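Local coordinates for uncharacterized protein (Leishmania major, PDB 2B4W) that is of unknown function but belongs to a family of the beta-fructosidase clan of five-bladed beta-propellers, so it may act on or bind carbohydrate, at residues G204-Y209 with Y295-H300; V60-E65 with P75-E80; F37-K42 with G117-L122; Y46-K51 with E80-Y85. One frame throughout, in Å; residues are numbered along the deposited sequence.

Three of the four contacts form a continuous cluster, while contact 1 stands apart. The centre of contact 2 lies about 9 Å from that of contact 4 and about 12 Å from that of contact 3; the centres of contacts 3 and 4 are about 17 Å apart. Contacts 2 and 4 meet along neighbouring strands, with Arg61 O 3.0 Å from Gly47 N in a probable hydrogen bond, and contacts 2 and 3 are tied by a salt bridge from Glu64 OE2 to Lys42 NZ. Contact 1, its centre 24 to 28 Å from the others, lies across the chain's centre from contacts 2 and 4. No ligand or established active site gives these contacts a common reference.

Contact 1 of 4, residues G204-Y209 with Y295-H300; sequences GCIGHY and YPFKGH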
loop_
_atom_site.group_PDB
_atom_site.type_symbol
_atom_site.label_atom_id
_atom_site.label_comp_id
_atom_site.label_asym_id
_atom_site.label_seq_id
_atom_site.Cartn_x
_atom_site.Cartn_y
_atom_site.Cartn_z
ATOM N N GLY A 204 2.715 10.597 7.410
ATOM C CA GLY A 204 1.445 10.364 6.780
ATOM C C GLY A 204 1.311 8.911 6.355
ATOM O O GLY A 204 2.043 8.433 5.490
ATOM N N CYS A 205 0.372 8.179 6.959
ATOM C CA CYS A 205 0.117 6.832 6.469
ATOM C C CYS A 205 -1.222 6.695 5.753
ATOM O O CYS A 205 -2.278 7.225 6.152
ATOM C CB CYS A 205 0.172 5.794 7.592
ATOM S SG CYS A 205 1.598 5.928 8.682
ATOM N N ILE A 206 -1.140 5.916 4.659
ATOM C CA ILE A 206 -2.304 5.445 3.930
ATOM C C ILE A 206 -2.440 3.957 4.179
ATOM O O ILE A 206 -1.489 3.212 3.958
ATOM C CB ILE A 206 -2.180 5.738 2.427
ATOM C CG1 ILE A 206 -2.041 7.235 2.128
ATOM C CG2 ILE A 206 -3.318 5.127 1.624
ATOM C CD1 ILE A 206 -3.265 8.014 2.578
ATOM N N GLY A 207 -3.586 3.471 4.651
ATOM C CA GLY A 207 -3.672 2.022 4.869
ATOM C C GLY A 207 -5.075 1.477 4.815
ATOM O O GLY A 207 -5.937 2.024 4.138
ATOM N N HIS A 208 -5.313 0.388 5.545
ATOM C CA HIS A 208 -6.613 -0.257 5.558
ATOM C C HIS A 208 -7.114 -0.443 6.991
ATOM O O HIS A 208 -6.313 -0.728 7.885
ATOM C CB HIS A 208 -6.582 -1.589 4.823
ATOM C CG HIS A 208 -5.753 -2.735 5.263
ATOM N ND1 HIS A 208 -4.402 -2.857 5.017
ATOM C CD2 HIS A 208 -6.096 -3.878 5.923
ATOM C CE1 HIS A 208 -3.953 -3.998 5.524
ATOM N NE2 HIS A 208 -4.966 -4.641 6.085
ATOM N N TYR A 209 -8.419 -0.266 7.153
ATOM C CA TYR A 209 -9.078 -0.542 8.436
ATOM C C TYR A 209 -10.102 -1.633 8.125
ATOM O O TYR A 209 -10.804 -1.551 7.118
ATOM C CB TYR A 209 -9.697 0.669 9.103
ATOM C CG TYR A 209 -9.907 0.529 10.600
ATOM C CD1 TYR A 209 -11.006 -0.141 11.124
ATOM C CD2 TYR A 209 -9.000 1.062 11.498
ATOM C CE1 TYR A 209 -11.190 -0.270 12.487
ATOM C CE2 TYR A 209 -9.171 0.943 12.868
ATOM C CZ TYR A 209 -10.273 0.274 13.364
ATOM O OH TYR A 209 -10.446 0.154 14.732
ATOM N N TYR A 295 -6.562 16.197 -0.150
ATOM C CA TYR A 295 -5.361 15.904 0.605
ATOM C C TYR A 295 -5.719 15.410 2.002
ATOM O O TYR A 295 -6.365 16.087 2.798
ATOM C CB TYR A 295 -4.456 17.110 0.742
ATOM C CG TYR A 295 -3.114 16.845 1.391
ATOM C CD1 TYR A 295 -2.208 15.958 0.836
ATOM C CD2 TYR A 295 -2.746 17.482 2.572
ATOM C CE1 TYR A 295 -0.976 15.715 1.417
ATOM C CE2 TYR A 295 -1.519 17.242 3.176
ATOM C CZ TYR A 295 -0.638 16.362 2.582
ATOM O OH TYR A 295 0.586 16.109 3.158
ATOM N N PRO A 296 -5.284 14.198 2.322
ATOM C CA PRO A 296 -5.711 13.620 3.594
ATOM C C PRO A 296 -4.828 13.853 4.812
ATOM O O PRO A 296 -5.071 13.243 5.865
ATOM C CB PRO A 296 -5.671 12.125 3.220
ATOM C CG PRO A 296 -4.495 12.015 2.319
ATOM C CD PRO A 296 -4.436 13.296 1.535
ATOM N N PHE A 297 -3.810 14.693 4.758
ATOM C CA PHE A 297 -3.016 14.956 5.960
ATOM C C PHE A 297 -3.046 16.455 6.263
ATOM O O PHE A 297 -2.102 17.002 6.845
ATOM C CB PHE A 297 -1.569 14.495 5.798
ATOM C CG PHE A 297 -1.340 13.118 5.204
ATOM C CD1 PHE A 297 -1.913 11.999 5.779
ATOM C CD2 PHE A 297 -0.560 12.943 4.074
ATOM C CE1 PHE A 297 -1.714 10.731 5.256
ATOM C CE2 PHE A 297 -0.362 11.679 3.537
ATOM C CZ PHE A 297 -0.954 10.566 4.117
ATOM N N LYS A 298 -4.147 17.079 5.843
ATOM C CA LYS A 298 -4.361 18.510 6.011
ATOM C C LYS A 298 -3.992 18.976 7.417
ATOM O O LYS A 298 -4.357 18.389 8.429
ATOM C CB LYS A 298 -5.807 18.877 5.674
ATOM N N GLY A 299 -3.222 20.060 7.446
ATOM C CA GLY A 299 -2.778 20.642 8.692
ATOM C C GLY A 299 -1.542 19.975 9.244
ATOM O O GLY A 299 -1.012 20.439 10.254
ATOM N N HIS A 300 -1.035 18.900 8.623
ATOM C CA HIS A 300 0.168 18.316 9.219
ATOM C C HIS A 300 1.343 18.453 8.265
ATOM O O HIS A 300 2.330 17.719 8.343
ATOM C CB HIS A 300 -0.050 16.866 9.608
ATOM C CG HIS A 300 -1.121 16.573 10.597
ATOM N ND1 HIS A 300 -2.401 16.224 10.228
ATOM C CD2 HIS A 300 -1.103 16.565 11.950
ATOM C CE1 HIS A 300 -3.128 16.019 11.311
ATOM N NE2 HIS A 300 -2.365 16.217 12.374
#
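The loop between strands 287-293 and 303-304 plugs Phe297 against the backbone of Gly204 in strand 203-211, a loop-on-sheet contact within an all-beta fold. Gly204 CA sits over one ring face in a CH-pi contact, 3.6 Å from the centroid of Phe297 and 17° off the ring normal. With no side chain on Gly204, the aromatic ring can rest directly on the strand. Cys205 O meets the ring edge in plane, 3.7 Å from Phe297 CE1. Ile206 CD1 reaches Phe297 CZ at 3.8 Å, the two side chains crossing at about a right angle, and also touches Pro296 CG. That proline atom lies over the centre of the opposite ring face, so Phe297 is sandwiched between the strand and its own loop. Just beyond, a type II turn from Phe297 to His300 is closed by His300 N to Phe297 O at 2.8 Å, with Gly299 at its positive-phi corner. Around this buried plug, Phe297 also touches Leu198 and Val230, on strands 188-198 and 223-231 of the five-stranded antiparallel sheet that holds 203-211, and Ile269 on strand 264-271 of the mixed sheet, so the ring lies between the two sheets.

Contact 2 of 4, residues V60-E65 with P75-E80; sequences VRLFEE and PELSWE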
loop_
_atom_site.group_PDB
_atom_site.type_symbol
_atom_site.label_atom_id
_atom_site.label_comp_id
_atom_site.label_asym_id
_atom_site.label_seq_id
_atom_site.Cartn_x
_atom_site.Cartn_y
_atom_site.Cartn_z
ATOM N N VAL A 60 3.719 -11.475 -9.150
ATOM C CA VAL A 60 3.710 -10.032 -9.319
ATOM C C VAL A 60 4.293 -9.661 -10.677
ATOM O O VAL A 60 5.323 -10.181 -11.106
ATOM C CB VAL A 60 4.526 -9.282 -8.250
ATOM C CG1 VAL A 60 4.837 -7.871 -8.757
ATOM C CG2 VAL A 60 3.807 -9.271 -6.914
ATOM N N ARG A 61 3.614 -8.754 -11.366
ATOM C CA ARG A 61 4.158 -8.202 -12.600
ATOM C C ARG A 61 4.445 -6.704 -12.461
ATOM O O ARG A 61 3.895 -6.014 -11.602
ATOM C CB ARG A 61 3.210 -8.431 -13.769
ATOM C CG ARG A 61 3.053 -9.893 -14.165
ATOM C CD ARG A 61 4.310 -10.504 -14.727
ATOM N NE ARG A 61 4.643 -10.123 -16.080
ATOM C CZ ARG A 61 4.041 -10.226 -17.241
ATOM N NH1 ARG A 61 2.846 -10.771 -17.426
ATOM N NH2 ARG A 61 4.690 -9.750 -18.302
ATOM N N LEU A 62 5.316 -6.221 -13.329
ATOM C CA LEU A 62 5.575 -4.794 -13.474
ATOM C C LEU A 62 4.776 -4.318 -14.696
ATOM O O LEU A 62 4.915 -4.986 -15.716
ATOM C CB LEU A 62 7.048 -4.486 -13.681
ATOM C CG LEU A 62 7.452 -3.027 -13.930
ATOM C CD1 LEU A 62 7.328 -2.183 -12.662
ATOM C CD2 LEU A 62 8.868 -2.984 -14.487
ATOM N N PHE A 63 4.023 -3.233 -14.531
ATOM C CA PHE A 63 3.292 -2.568 -15.577
ATOM C C PHE A 63 3.741 -1.105 -15.800
ATOM O O PHE A 63 4.009 -0.338 -14.865
ATOM C CB PHE A 63 1.796 -2.520 -15.291
ATOM C CG PHE A 63 1.132 -3.863 -15.043
ATOM C CD1 PHE A 63 1.245 -4.474 -13.815
ATOM C CD2 PHE A 63 0.399 -4.462 -16.048
ATOM C CE1 PHE A 63 0.638 -5.711 -13.601
ATOM C CE2 PHE A 63 -0.228 -5.672 -15.846
ATOM C CZ PHE A 63 -0.088 -6.279 -14.618
ATOM N N GLU A 64 3.805 -0.753 -17.066
ATOM C CA GLU A 64 4.098 0.537 -17.650
ATOM C C GLU A 64 2.800 1.200 -18.108
ATOM O O GLU A 64 1.967 0.666 -18.848
ATOM C CB GLU A 64 5.075 0.425 -18.820
ATOM C CG GLU A 64 5.630 1.749 -19.323
ATOM C CD GLU A 64 6.427 1.597 -20.607
ATOM O OE1 GLU A 64 7.356 0.761 -20.671
ATOM O OE2 GLU A 64 6.125 2.330 -21.574
ATOM N N GLU A 65 2.625 2.432 -17.627
ATOM C CA GLU A 65 1.557 3.270 -18.131
ATOM C C GLU A 65 1.591 3.397 -19.646
ATOM O O GLU A 65 2.556 3.856 -20.268
ATOM C CB GLU A 65 1.655 4.683 -17.527
ATOM C CG GLU A 65 0.526 5.569 -18.030
ATOM C CD GLU A 65 0.516 6.945 -17.372
ATOM O OE1 GLU A 65 1.202 7.858 -17.873
ATOM O OE2 GLU A 65 -0.190 7.109 -16.354
ATOM N N PRO A 75 7.102 -7.337 -20.343
ATOM C CA PRO A 75 7.530 -8.711 -20.615
ATOM C C PRO A 75 8.585 -9.244 -19.663
ATOM O O PRO A 75 9.485 -8.519 -19.253
ATOM C CB PRO A 75 8.129 -8.583 -22.036
ATOM C CG PRO A 75 7.237 -7.567 -22.663
ATOM C CD PRO A 75 7.027 -6.537 -21.588
ATOM N N GLU A 76 8.466 -10.519 -19.311
ATOM C CA GLU A 76 9.519 -11.351 -18.781
ATOM C C GLU A 76 10.155 -10.937 -17.458
ATOM O O GLU A 76 11.311 -11.287 -17.202
ATOM C CB GLU A 76 10.671 -11.407 -19.807
ATOM C CG GLU A 76 10.297 -12.235 -21.034
ATOM C CD GLU A 76 11.364 -12.169 -22.107
ATOM O OE1 GLU A 76 12.561 -12.305 -21.775
ATOM O OE2 GLU A 76 10.972 -11.970 -23.277
ATOM N N LEU A 77 9.434 -10.223 -16.635
ATOM C CA LEU A 77 9.729 -9.845 -15.272
ATOM C C LEU A 77 8.580 -10.358 -14.391
ATOM O O LEU A 77 7.420 -10.110 -14.722
ATOM C CB LEU A 77 9.823 -8.352 -15.058
ATOM C CG LEU A 77 10.924 -7.548 -15.734
ATOM C CD1 LEU A 77 10.741 -6.068 -15.416
ATOM C CD2 LEU A 77 12.285 -8.025 -15.281
ATOM N N SER A 78 8.917 -11.037 -13.305
ATOM C CA SER A 78 7.883 -11.408 -12.354
ATOM C C SER A 78 8.508 -11.793 -11.025
ATOM O O SER A 78 9.708 -12.040 -10.940
ATOM C CB SER A 78 7.039 -12.563 -12.902
ATOM O OG SER A 78 7.748 -13.777 -12.758
ATOM N N TRP A 79 7.688 -11.824 -9.987
ATOM C CA TRP A 79 8.100 -12.168 -8.633
ATOM C C TRP A 79 7.024 -13.071 -8.036
ATOM O O TRP A 79 5.841 -12.867 -8.303
ATOM C CB TRP A 79 8.342 -10.919 -7.777
ATOM C CG TRP A 79 9.377 -10.002 -8.367
ATOM C CD1 TRP A 79 10.694 -9.953 -7.990
ATOM C CD2 TRP A 79 9.232 -9.021 -9.408
ATOM N NE1 TRP A 79 11.361 -9.015 -8.731
ATOM C CE2 TRP A 79 10.492 -8.420 -9.608
ATOM C CE3 TRP A 79 8.165 -8.583 -10.194
ATOM C CZ2 TRP A 79 10.683 -7.419 -10.555
ATOM C CZ3 TRP A 79 8.334 -7.590 -11.138
ATOM C CH2 TRP A 79 9.607 -7.018 -11.305
ATOM N N GLU A 80 7.435 -14.073 -7.258
ATOM C CA GLU A 80 6.517 -15.007 -6.628
ATOM C C GLU A 80 6.036 -14.445 -5.297
ATOM O O GLU A 80 6.464 -14.908 -4.244
ATOM C CB GLU A 80 7.136 -16.381 -6.334
ATOM C CG GLU A 80 7.795 -16.976 -7.554
ATOM C CD GLU A 80 6.808 -17.280 -8.662
ATOM O OE1 GLU A 80 5.744 -17.850 -8.354
ATOM O OE2 GLU A 80 7.101 -16.933 -9.828
HETATM O O HOH W 1 6.409 -7.849 -15.507
#
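Val60 and Trp79 are paired by two backbone hydrogen bonds that form a single antiparallel, hydrogen-bonded bridge between loop and strand. Val60 N donates to Trp79 O at 2.7 Å with an N-H...O angle of 153°, and Trp79 N returns a bond to Val60 O at 3.1 Å. Val60 O also receives a CA-H...O contact from Ser78 CA, so the same carbonyl is approached twice.

The second group is polar and involves a side chain. Arg61, bent at chi2 and chi3, brings NE back to Leu77 O at 3.1 Å, a weak bond with an angle of only 125°; its NH2 has a further partner in Val74 O. Water 1 accepts from Arg61 NE and from Leu62 N, both at 2.9 Å, and lies 2.6 Å from Leu77 O, to which it can donate, bridging strand and loop.

Apolar contacts lie beside these bonds. Val60 CG1, anti to the backbone N (chi1 162°), packs on Trp79 CE3 at 3.7 Å, while Leu62 CB comes to 4.2 Å from Trp79 CZ3. Leu62 and Leu77 lie side by side, CD2 to CD1 at 3.7 Å. The loop follows strand 70-73 and keeps to the same side of strand 59-67, Val74 pairing with Leu62, before the chain enters strand 84-89; Trp79 also meets Tyr46 of strand 42-50 edge-to-face and Phe95 of strand 92-100.

Contact 3 of 4, residues F37-K42 with G117-L122; sequences FSYKGK and GTPDEL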
loop_
_atom_site.group_PDB
_atom_site.type_symbol
_atom_site.label_atom_id
_atom_site.label_comp_id
_atom_site.label_asym_id
_atom_site.label_seq_id
_atom_site.Cartn_x
_atom_site.Cartn_y
_atom_site.Cartn_z
ATOM N N PHE A 37 4.684 4.692 -9.418
ATOM C CA PHE A 37 6.000 5.310 -9.229
ATOM C C PHE A 37 6.477 5.715 -10.619
ATOM O O PHE A 37 5.758 5.394 -11.569
ATOM C CB PHE A 37 7.033 4.398 -8.575
ATOM C CG PHE A 37 7.337 3.116 -9.346
ATOM C CD1 PHE A 37 6.509 2.003 -9.274
ATOM C CD2 PHE A 37 8.456 3.032 -10.143
ATOM C CE1 PHE A 37 6.814 0.849 -9.983
ATOM C CE2 PHE A 37 8.785 1.897 -10.849
ATOM C CZ PHE A 37 7.956 0.786 -10.764
ATOM N N SER A 38 7.618 6.372 -10.741
ATOM C CA SER A 38 8.124 6.684 -12.086
ATOM C C SER A 38 9.546 6.180 -12.261
ATOM O O SER A 38 10.333 6.155 -11.313
ATOM C CB SER A 38 8.045 8.202 -12.328
ATOM O OG SER A 38 9.340 8.719 -12.551
ATOM N N TYR A 39 9.883 5.766 -13.472
ATOM C CA TYR A 39 11.201 5.252 -13.798
ATOM C C TYR A 39 11.410 5.437 -15.298
ATOM O O TYR A 39 10.452 5.256 -16.052
ATOM C CB TYR A 39 11.297 3.805 -13.359
ATOM C CG TYR A 39 12.601 3.084 -13.540
ATOM C CD1 TYR A 39 13.738 3.493 -12.855
ATOM C CD2 TYR A 39 12.708 1.980 -14.387
ATOM C CE1 TYR A 39 14.958 2.845 -12.995
ATOM C CE2 TYR A 39 13.916 1.334 -14.537
ATOM C CZ TYR A 39 15.032 1.766 -13.846
ATOM O OH TYR A 39 16.228 1.113 -14.000
ATOM N N LYS A 40 12.611 5.826 -15.692
ATOM C CA LYS A 40 12.980 5.992 -17.099
ATOM C C LYS A 40 11.926 6.772 -17.885
ATOM O O LYS A 40 11.605 6.498 -19.048
ATOM C CB LYS A 40 13.233 4.637 -17.766
ATOM C CG LYS A 40 14.609 4.015 -17.582
ATOM C CD LYS A 40 14.672 2.592 -18.135
ATOM C CE LYS A 40 16.084 2.038 -18.151
ATOM N NZ LYS A 40 16.182 0.558 -18.048
ATOM N N GLY A 41 11.360 7.803 -17.258
ATOM C CA GLY A 41 10.446 8.694 -17.940
ATOM C C GLY A 41 9.022 8.225 -18.020
ATOM O O GLY A 41 8.159 8.873 -18.618
ATOM N N LYS A 42 8.692 7.082 -17.405
ATOM C CA LYS A 42 7.311 6.648 -17.450
ATOM C C LYS A 42 6.796 6.180 -16.082
ATOM O O LYS A 42 7.570 5.674 -15.280
ATOM C CB LYS A 42 7.118 5.496 -18.443
ATOM C CG LYS A 42 8.205 5.335 -19.484
ATOM C CD LYS A 42 7.694 4.658 -20.745
ATOM C CE LYS A 42 8.844 4.072 -21.567
ATOM N NZ LYS A 42 8.347 3.489 -22.859
ATOM N N GLY A 117 17.289 -2.146 -4.880
ATOM C CA GLY A 117 17.916 -1.921 -6.162
ATOM C C GLY A 117 17.250 -0.835 -6.984
ATOM O O GLY A 117 16.853 0.218 -6.490
ATOM N N THR A 118 17.173 -1.127 -8.274
ATOM C CA THR A 118 16.413 -0.340 -9.235
ATOM C C THR A 118 15.183 -1.158 -9.603
ATOM O O THR A 118 15.211 -2.371 -9.382
ATOM C CB THR A 118 17.302 0.020 -10.437
ATOM O OG1 THR A 118 16.707 1.062 -11.215
ATOM C CG2 THR A 118 17.408 -1.183 -11.350
ATOM N N PRO A 119 14.106 -0.578 -10.101
ATOM C CA PRO A 119 12.821 -1.263 -10.351
ATOM C C PRO A 119 12.935 -2.394 -11.390
ATOM O O PRO A 119 12.031 -3.244 -11.394
ATOM C CB PRO A 119 11.929 -0.154 -10.930
ATOM C CG PRO A 119 12.524 1.095 -10.344
ATOM C CD PRO A 119 14.017 0.831 -10.402
ATOM N N ASP A 120 14.032 -2.356 -12.068
ATOM C CA ASP A 120 14.580 -3.199 -13.088
ATOM C C ASP A 120 15.531 -4.288 -12.575
ATOM O O ASP A 120 15.693 -5.327 -13.210
ATOM C CB ASP A 120 15.386 -2.336 -14.077
ATOM C CG ASP A 120 14.809 -2.160 -15.438
ATOM O OD1 ASP A 120 14.239 -3.066 -16.076
ATOM O OD2 ASP A 120 15.034 -1.052 -16.015
ATOM N N GLU A 121 16.172 -4.015 -11.438
ATOM C CA GLU A 121 17.114 -4.951 -10.835
ATOM C C GLU A 121 17.009 -4.961 -9.311
ATOM O O GLU A 121 17.669 -4.200 -8.601
ATOM C CB GLU A 121 18.554 -4.633 -11.238
ATOM C CG GLU A 121 18.939 -4.994 -12.664
ATOM C CD GLU A 121 20.209 -4.301 -13.131
ATOM O OE1 GLU A 121 21.323 -4.700 -12.711
ATOM O OE2 GLU A 121 20.092 -3.335 -13.925
ATOM N N LEU A 122 16.165 -5.854 -8.814
ATOM C CA LEU A 122 15.865 -5.979 -7.401
ATOM C C LEU A 122 16.502 -7.199 -6.776
ATOM O O LEU A 122 16.391 -8.318 -7.258
ATOM C CB LEU A 122 14.340 -6.013 -7.207
ATOM C CG LEU A 122 13.657 -4.718 -7.682
ATOM C CD1 LEU A 122 12.154 -4.858 -7.781
ATOM C CD2 LEU A 122 14.052 -3.561 -6.754
#
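Tyr39 presents one ring face to Pro119: Pro119 CD lies 3.7 Å from the ring centroid, 21° off the normal, a CH-pi contact displaced toward the CE1 rim. Asp120 OD2 comes to the ring edge in plane, 3.0 Å from Tyr39 CE2, the carboxylate turned 73° against the ring. Tyr39 OH and Thr118 OG1 share a weak hydrogen bond of 2.8 Å. Phe37 CE2 adds an apolar touch on Pro119 CB at 3.8 Å. Lys40, extended beyond CG, carries NZ to Asp120 OD2 at 2.8 Å in a salt bridge, while its CG lies over the Tyr39 face opposite Pro119.

Behind this first shell, both partners sit on tight reversals: a type I' turn runs from Tyr39 to Lys42, and a type I turn from Thr118 to Glu121, each closed by a pair of backbone hydrogen bonds. Two hairpin turns are therefore docked against each other, and Pro119 O accepts a further hydrogen bond from Tyr46 OH.

The first turn links strands 37-39 and 42-50; the second links strands 110-116 and 121-127 of the four-stranded sheet. Phe309 of strand 308-309 touches both Tyr39 and Pro119, and Met93 of strand 92-100 packs on Phe37 and Pro119.

Contact 4 of 4, residues Y46-K51 with E80-Y85; sequences YGRVEK and ELEDPY
With CG anti to its backbone N (chi1 165°) and the chain extended to NE, Arg48 runs beside Glu82 and Asp83 and points the same way. The two carboxylates meet its guanidinium differently. Asp83 OD1 forms a hydrogen-bonded salt bridge with NH1 of Arg48 at 2.8 Å, met on its syn side and tilted 24° out of the guanidinium plane; Asn32 ND2 is its second donor. Glu82 stacks instead, with CB over the centre of one guanidinium face and planes 28° apart, and OE2 lies 3.3 Å from Arg48 NH2 as a purely electrostatic salt bridge. Pro84 completes the packing: its CG rests 3.8 Å from Tyr46 CB, and its CD approaches Arg48 CB. Asp83 N is buried without a partner in the model. The chain turns a corner at Asp83, where it enters strand 84-89 of the four-stranded sheet. A buried arginine-carboxylate network thus ties strand 42-50 of the mixed sheet to the start of that sheet, an arrangement consistent with adjoining blades of a beta-propeller.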
loop_
_atom_site.group_PDB
_atom_site.type_symbol
_atom_site.label_atom_id
_atom_site.label_comp_id
_atom_site.label_asym_id
_atom_site.label_seq_id
_atom_site.Cartn_x
_atom_site.Cartn_y
_atom_site.Cartn_z
ATOM N N TYR A 46 3.449 -1.904 -9.882
ATOM C CA TYR A 46 3.462 -3.352 -9.681
ATOM C C TYR A 46 2.051 -3.814 -9.333
ATOM O O TYR A 46 1.364 -3.164 -8.543
ATOM C CB TYR A 46 4.386 -3.796 -8.550
ATOM C CG TYR A 46 5.842 -3.524 -8.798
ATOM C CD1 TYR A 46 6.626 -4.351 -9.592
ATOM C CD2 TYR A 46 6.422 -2.412 -8.203
ATOM C CE1 TYR A 46 7.974 -4.081 -9.808
ATOM C CE2 TYR A 46 7.749 -2.141 -8.415
ATOM C CZ TYR A 46 8.518 -2.969 -9.209
ATOM O OH TYR A 46 9.830 -2.623 -9.365
ATOM N N GLY A 47 1.628 -4.932 -9.894
ATOM C CA GLY A 47 0.330 -5.498 -9.579
ATOM C C GLY A 47 0.427 -6.958 -9.158
ATOM O O GLY A 47 1.317 -7.717 -9.545
ATOM N N ARG A 48 -0.549 -7.311 -8.337
ATOM C CA ARG A 48 -0.750 -8.699 -7.928
ATOM C C ARG A 48 -1.675 -9.326 -8.956
ATOM O O ARG A 48 -2.779 -8.801 -9.189
ATOM C CB ARG A 48 -1.282 -8.773 -6.516
ATOM C CG ARG A 48 -1.880 -10.050 -6.009
ATOM C CD ARG A 48 -2.663 -9.866 -4.698
ATOM N NE ARG A 48 -3.005 -11.148 -4.147
ATOM C CZ ARG A 48 -3.342 -11.583 -2.973
ATOM N NH1 ARG A 48 -3.493 -10.839 -1.901
ATOM N NH2 ARG A 48 -3.565 -12.900 -2.844
ATOM N N VAL A 49 -1.193 -10.329 -9.629
ATOM C CA VAL A 49 -1.809 -11.048 -10.718
ATOM C C VAL A 49 -2.195 -12.474 -10.302
ATOM O O VAL A 49 -1.403 -13.332 -9.939
ATOM C CB VAL A 49 -0.880 -11.079 -11.940
ATOM C CG1 VAL A 49 -1.633 -11.569 -13.166
ATOM C CG2 VAL A 49 -0.332 -9.672 -12.148
ATOM N N GLU A 50 -3.503 -12.712 -10.370
ATOM C CA GLU A 50 -4.085 -13.967 -9.928
ATOM C C GLU A 50 -5.423 -14.170 -10.628
ATOM O O GLU A 50 -6.181 -13.233 -10.887
ATOM C CB GLU A 50 -4.166 -13.941 -8.417
ATOM C CG GLU A 50 -4.855 -15.124 -7.738
ATOM C CD GLU A 50 -4.887 -14.905 -6.235
ATOM O OE1 GLU A 50 -5.777 -14.194 -5.749
ATOM O OE2 GLU A 50 -4.014 -15.429 -5.522
ATOM N N LYS A 51 -5.660 -15.433 -10.938
ATOM C CA LYS A 51 -6.904 -15.996 -11.436
ATOM C C LYS A 51 -8.029 -15.757 -10.453
ATOM O O LYS A 51 -7.909 -15.952 -9.241
ATOM C CB LYS A 51 -6.709 -17.500 -11.686
ATOM C CG LYS A 51 -6.484 -17.823 -13.154
ATOM C CD LYS A 51 -6.648 -19.283 -13.517
ATOM C CE LYS A 51 -7.890 -19.997 -13.053
ATOM N NZ LYS A 51 -8.741 -20.649 -14.086
ATOM N N GLU A 80 7.435 -14.073 -7.258
ATOM C CA GLU A 80 6.517 -15.007 -6.628
ATOM C C GLU A 80 6.036 -14.445 -5.297
ATOM O O GLU A 80 6.464 -14.908 -4.244
ATOM C CB GLU A 80 7.136 -16.381 -6.334
ATOM C CG GLU A 80 7.795 -16.976 -7.554
ATOM C CD GLU A 80 6.808 -17.280 -8.662
ATOM O OE1 GLU A 80 5.744 -17.850 -8.354
ATOM O OE2 GLU A 80 7.101 -16.933 -9.828
ATOM N N LEU A 81 5.178 -13.440 -5.390
ATOM C CA LEU A 81 4.642 -12.777 -4.225
ATOM C C LEU A 81 3.216 -12.303 -4.482
ATOM O O LEU A 81 2.804 -12.270 -5.633
ATOM C CB LEU A 81 5.515 -11.560 -3.845
ATOM C CG LEU A 81 7.018 -11.729 -3.724
ATOM C CD1 LEU A 81 7.762 -10.422 -3.974
ATOM C CD2 LEU A 81 7.395 -12.295 -2.357
ATOM N N GLU A 82 2.546 -11.919 -3.404
ATOM C CA GLU A 82 1.301 -11.201 -3.313
ATOM C C GLU A 82 1.511 -9.757 -2.833
ATOM O O GLU A 82 2.533 -9.457 -2.218
ATOM C CB GLU A 82 0.323 -11.872 -2.327
ATOM C CG GLU A 82 0.245 -13.383 -2.477
ATOM C CD GLU A 82 -0.753 -14.024 -1.535
ATOM O OE1 GLU A 82 -1.019 -13.466 -0.445
ATOM O OE2 GLU A 82 -1.268 -15.097 -1.909
ATOM N N ASP A 83 0.531 -8.898 -3.076
ATOM C CA ASP A 83 0.451 -7.548 -2.529
ATOM C C ASP A 83 1.774 -6.789 -2.548
ATOM O O ASP A 83 2.356 -6.568 -1.479
ATOM C CB ASP A 83 -0.020 -7.590 -1.082
ATOM C CG ASP A 83 -1.345 -8.318 -0.948
ATOM O OD1 ASP A 83 -1.979 -8.506 -2.003
ATOM O OD2 ASP A 83 -1.703 -8.680 0.188
ATOM N N PRO A 84 2.232 -6.410 -3.729
ATOM C CA PRO A 84 3.529 -5.718 -3.807
ATOM C C PRO A 84 3.453 -4.299 -3.229
ATOM O O PRO A 84 2.384 -3.710 -3.098
ATOM C CB PRO A 84 3.817 -5.695 -5.293
ATOM C CG PRO A 84 2.499 -5.844 -5.960
ATOM C CD PRO A 84 1.573 -6.565 -5.039
ATOM N N TYR A 85 4.590 -3.741 -2.837
ATOM C CA TYR A 85 4.687 -2.451 -2.162
ATOM C C TYR A 85 6.099 -1.877 -2.272
ATOM O O TYR A 85 7.087 -2.600 -2.310
ATOM C CB TYR A 85 4.298 -2.473 -0.694
ATOM C CG TYR A 85 5.004 -3.409 0.239
ATOM C CD1 TYR A 85 4.559 -4.731 0.308
ATOM C CD2 TYR A 85 6.073 -3.023 1.038
ATOM C CE1 TYR A 85 5.184 -5.624 1.162
ATOM C CE2 TYR A 85 6.695 -3.920 1.887
ATOM C CZ TYR A 85 6.240 -5.222 1.942
ATOM O OH TYR A 85 6.819 -6.157 2.766
#